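Long-range contact in amorpha-4,11-diene synthase (Artemisia annua, PDB 4GAX), which is a sesquiterpene synthase that probably ionises and cyclises farnesyl diphosphate, releasing diphosphate to form products such as amorpha-4,11-diene: residues G453-R458 against D502-I507. Numbering follows the deposited sequence.
Sequences GILGRR and DLWKDI
Residues 453-458 and 502-507 run nearly antiparallel, their helical axes 10.2 Å apart at an angle of 157°, and the backbones come nearest at Leu455 and Leu503, whose CA atoms are 6.4 Å apart. No hydrogen bond links the two segments; the fit is made by branched aliphatic side chains and one aromatic face. The side chains of Leu455 and Leu503 lie alongside one another, pointing opposite ways, and CD1 of Leu503 reaches to 3.8 Å from CA of Leu455. CD1 of Leu503 also meets CG2 of Ile454 and lies 4.0 Å from CG of Arg458, so it is received by three residues of helix 447-461. In this all-helical terpene synthase fold, the contact joins two helices of the metal-binding domain, the first of which probably leads into the second metal-binding (NSE/DTE) motif. Leu455, with CG anti to its backbone N (chi1 174°), sends CD2 over a face of the Trp504 indole. The resulting CH-pi contact places CD2 of Leu455 3.5 Å from the centroid of the six-membered ring of Trp504, almost on the ring normal. Replacing Trp504 with an alanine would remove this face and would probably leave CD2 of Leu455 more loosely held. CD2 of Leu455 also touches CD1 of Ile507 at 3.6 Å, while Val529 of helix 519-535 packs against Leu455, Trp504 and Ile507 alike. Lys216 makes a cation-pi contact with Trp504.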
ATOM      1  N   GLY A 453      11.428   3.754  -4.466  1.00 33.43           N
ATOM      2  CA  GLY A 453      12.372   2.889  -5.156  1.00 37.01           C
ATOM      3  C   GLY A 453      13.547   2.461  -4.286  1.00 38.25           C
ATOM      4  O   GLY A 453      13.934   1.286  -4.280  1.00 32.64           O
ATOM      5  N   ILE A 454      14.126   3.409  -3.552  1.00 37.67           N
ATOM      6  CA  ILE A 454      15.269   3.109  -2.691  1.00 26.36           C
ATOM      7  C   ILE A 454      14.853   2.211  -1.519  1.00 28.43           C
ATOM      8  O   ILE A 454      15.542   1.239  -1.186  1.00 30.30           O
ATOM      9  CB  ILE A 454      15.902   4.388  -2.118  1.00 32.82           C
ATOM     10  CG1 ILE A 454      16.486   5.258  -3.236  1.00 47.02           C
ATOM     11  CG2 ILE A 454      17.002   4.035  -1.120  1.00 38.84           C
ATOM     12  CD1 ILE A 454      17.102   6.557  -2.722  1.00 46.68           C
ATOM     13  N   LEU A 455      13.723   2.541  -0.898  1.00 28.54           N
ATOM     14  CA  LEU A 455      13.205   1.760   0.224  1.00 30.91           C
ATOM     15  C   LEU A 455      12.934   0.316  -0.206  1.00 27.55           C
ATOM     16  O   LEU A 455      13.238  -0.622   0.526  1.00 30.31           O
ATOM     17  CB  LEU A 455      11.916   2.390   0.747  1.00 26.89           C
ATOM     18  CG  LEU A 455      11.149   1.634   1.843  1.00 28.89           C
ATOM     19  CD1 LEU A 455      12.002   1.419   3.079  1.00 26.91           C
ATOM     20  CD2 LEU A 455       9.889   2.390   2.210  1.00 30.75           C
ATOM     21  N   GLY A 456      12.359   0.156  -1.396  1.00 30.44           N
ATOM     22  CA  GLY A 456      12.067  -1.155  -1.946  1.00 29.31           C
ATOM     23  C   GLY A 456      13.325  -1.986  -2.099  1.00 37.58           C
ATOM     24  O   GLY A 456      13.326  -3.188  -1.805  1.00 33.92           O
ATOM     25  N   ARG A 457      14.397  -1.345  -2.558  1.00 33.10           N
ATOM     26  CA  ARG A 457      15.672  -2.018  -2.706  1.00 32.34           C
ATOM     27  C   ARG A 457      16.235  -2.380  -1.338  1.00 30.80           C
ATOM     28  O   ARG A 457      16.747  -3.483  -1.153  1.00 38.97           O
ATOM     29  CB  ARG A 457      16.653  -1.132  -3.482  1.00 36.94           C
ATOM     30  CG  ARG A 457      17.853  -1.861  -4.057  1.00 55.21           C
ATOM     31  CD  ARG A 457      18.816  -0.889  -4.742  1.00 69.32           C
ATOM     32  NE  ARG A 457      19.042   0.307  -3.933  1.00 80.73           N
ATOM     33  CZ  ARG A 457      19.790   0.341  -2.831  1.00 90.19           C
ATOM     34  NH1 ARG A 457      20.392  -0.758  -2.394  1.00 94.73           N
ATOM     35  NH2 ARG A 457      19.932   1.478  -2.165  1.00 90.95           N
ATOM     36  N   ARG A 458      16.130  -1.463  -0.374  1.00 32.92           N
ATOM     37  CA  ARG A 458      16.651  -1.723   0.970  1.00 35.29           C
ATOM     38  C   ARG A 458      15.882  -2.846   1.659  1.00 39.30           C
ATOM     39  O   ARG A 458      16.474  -3.704   2.315  1.00 39.19           O
ATOM     40  CB  ARG A 458      16.600  -0.467   1.850  1.00 32.11           C
ATOM     41  CG  ARG A 458      17.370   0.738   1.311  1.00 45.57           C
ATOM     42  CD  ARG A 458      18.874   0.583   1.465  1.00 62.64           C
ATOM     43  NE  ARG A 458      19.594   1.638   0.755  1.00 75.18           N
ATOM     44  CZ  ARG A 458      20.912   1.815   0.798  1.00 86.21           C
ATOM     45  NH1 ARG A 458      21.671   1.011   1.530  1.00 91.14           N
ATOM     46  NH2 ARG A 458      21.473   2.803   0.111  1.00 87.50           N
ATOM     47  N   ASP A 502      14.757   5.971   8.536  1.00 26.71           N
ATOM     48  CA  ASP A 502      14.946   7.283   7.920  1.00 25.39           C
ATOM     49  C   ASP A 502      14.079   7.436   6.675  1.00 21.97           C
ATOM     50  O   ASP A 502      13.463   8.478   6.461  1.00 25.13           O
ATOM     51  CB  ASP A 502      16.414   7.478   7.549  1.00 34.36           C
ATOM     52  CG  ASP A 502      17.268   7.863   8.742  1.00 45.48           C
ATOM     53  OD1 ASP A 502      16.718   7.928   9.862  1.00 40.04           O
ATOM     54  OD2 ASP A 502      18.485   8.100   8.556  1.00 51.70           O
ATOM     55  N   LEU A 503      14.016   6.388   5.864  1.00 17.38           N
ATOM     56  CA  LEU A 503      13.253   6.446   4.613  1.00 16.71           C
ATOM     57  C   LEU A 503      11.753   6.600   4.840  1.00 13.69           C
ATOM     58  O   LEU A 503      11.085   7.357   4.128  1.00 17.74           O
ATOM     59  CB  LEU A 503      13.546   5.210   3.754  1.00 22.97           C
ATOM     60  CG  LEU A 503      14.927   5.255   3.107  1.00 35.20           C
ATOM     61  CD1 LEU A 503      15.307   3.871   2.607  1.00 32.18           C
ATOM     62  CD2 LEU A 503      14.961   6.275   1.966  1.00 34.14           C
ATOM     63  N   TRP A 504      11.195   5.880   5.809  1.00 20.08           N
ATOM     64  CA  TRP A 504       9.763   6.030   6.071  1.00 21.75           C
ATOM     65  C   TRP A 504       9.473   7.470   6.470  1.00 22.87           C
ATOM     66  O   TRP A 504       8.430   8.030   6.109  1.00 18.43           O
ATOM     67  CB  TRP A 504       9.275   5.082   7.186  1.00 20.69           C
ATOM     68  CG  TRP A 504       9.307   3.601   6.848  1.00 23.30           C
ATOM     69  CD1 TRP A 504      10.082   2.640   7.447  1.00 18.14           C
ATOM     70  CD2 TRP A 504       8.509   2.917   5.865  1.00 21.98           C
ATOM     71  NE1 TRP A 504       9.824   1.409   6.883  1.00 22.38           N
ATOM     72  CE2 TRP A 504       8.864   1.550   5.914  1.00 21.85           C
ATOM     73  CE3 TRP A 504       7.526   3.325   4.952  1.00 21.24           C
ATOM     74  CZ2 TRP A 504       8.278   0.591   5.079  1.00 25.61           C
ATOM     75  CZ3 TRP A 504       6.942   2.364   4.115  1.00 21.62           C
ATOM     76  CH2 TRP A 504       7.321   1.019   4.188  1.00 20.44           C
ATOM     77  N   LYS A 505      10.383   8.067   7.235  1.00 20.44           N
ATOM     78  CA  LYS A 505      10.205   9.459   7.643  1.00 18.73           C
ATOM     79  C   LYS A 505      10.308  10.406   6.438  1.00 17.55           C
ATOM     80  O   LYS A 505       9.544  11.376   6.331  1.00 20.35           O
ATOM     81  CB  LYS A 505      11.201   9.841   8.753  1.00 20.95           C
ATOM     82  CG  LYS A 505      10.766   9.347  10.150  1.00 24.11           C
ATOM     83  CD  LYS A 505      11.739   9.762  11.264  1.00 28.53           C
ATOM     84  CE  LYS A 505      13.094   9.107  11.088  1.00 28.10           C
ATOM     85  NZ  LYS A 505      14.005   9.484  12.215  1.00 24.99           N
ATOM     86  N   ASP A 506      11.255  10.137   5.543  1.00 19.27           N
ATOM     87  CA  ASP A 506      11.386  10.933   4.321  1.00 21.00           C
ATOM     88  C   ASP A 506      10.106  10.842   3.499  1.00 20.52           C
ATOM     89  O   ASP A 506       9.621  11.835   2.941  1.00 22.68           O
ATOM     90  CB  ASP A 506      12.561  10.427   3.478  1.00 21.42           C
ATOM     91  CG  ASP A 506      13.903  10.846   4.038  1.00 30.78           C
ATOM     92  OD1 ASP A 506      13.990  11.953   4.622  1.00 27.17           O
ATOM     93  OD2 ASP A 506      14.872  10.067   3.889  1.00 37.29           O
ATOM     94  N   ILE A 507       9.554   9.640   3.423  1.00 19.29           N
ATOM     95  CA  ILE A 507       8.328   9.424   2.652  1.00 21.06           C
ATOM     96  C   ILE A 507       7.120  10.119   3.275  1.00 23.95           C
ATOM     97  O   ILE A 507       6.255  10.648   2.556  1.00 20.39           O
ATOM     98  CB  ILE A 507       8.067   7.918   2.473  1.00 21.58           C
ATOM     99  CG1 ILE A 507       9.087   7.360   1.472  1.00 27.46           C
ATOM    100  CG2 ILE A 507       6.650   7.660   1.971  1.00 20.48           C
ATOM    101  CD1 ILE A 507       9.348   5.885   1.638  1.00 24.40           C
TER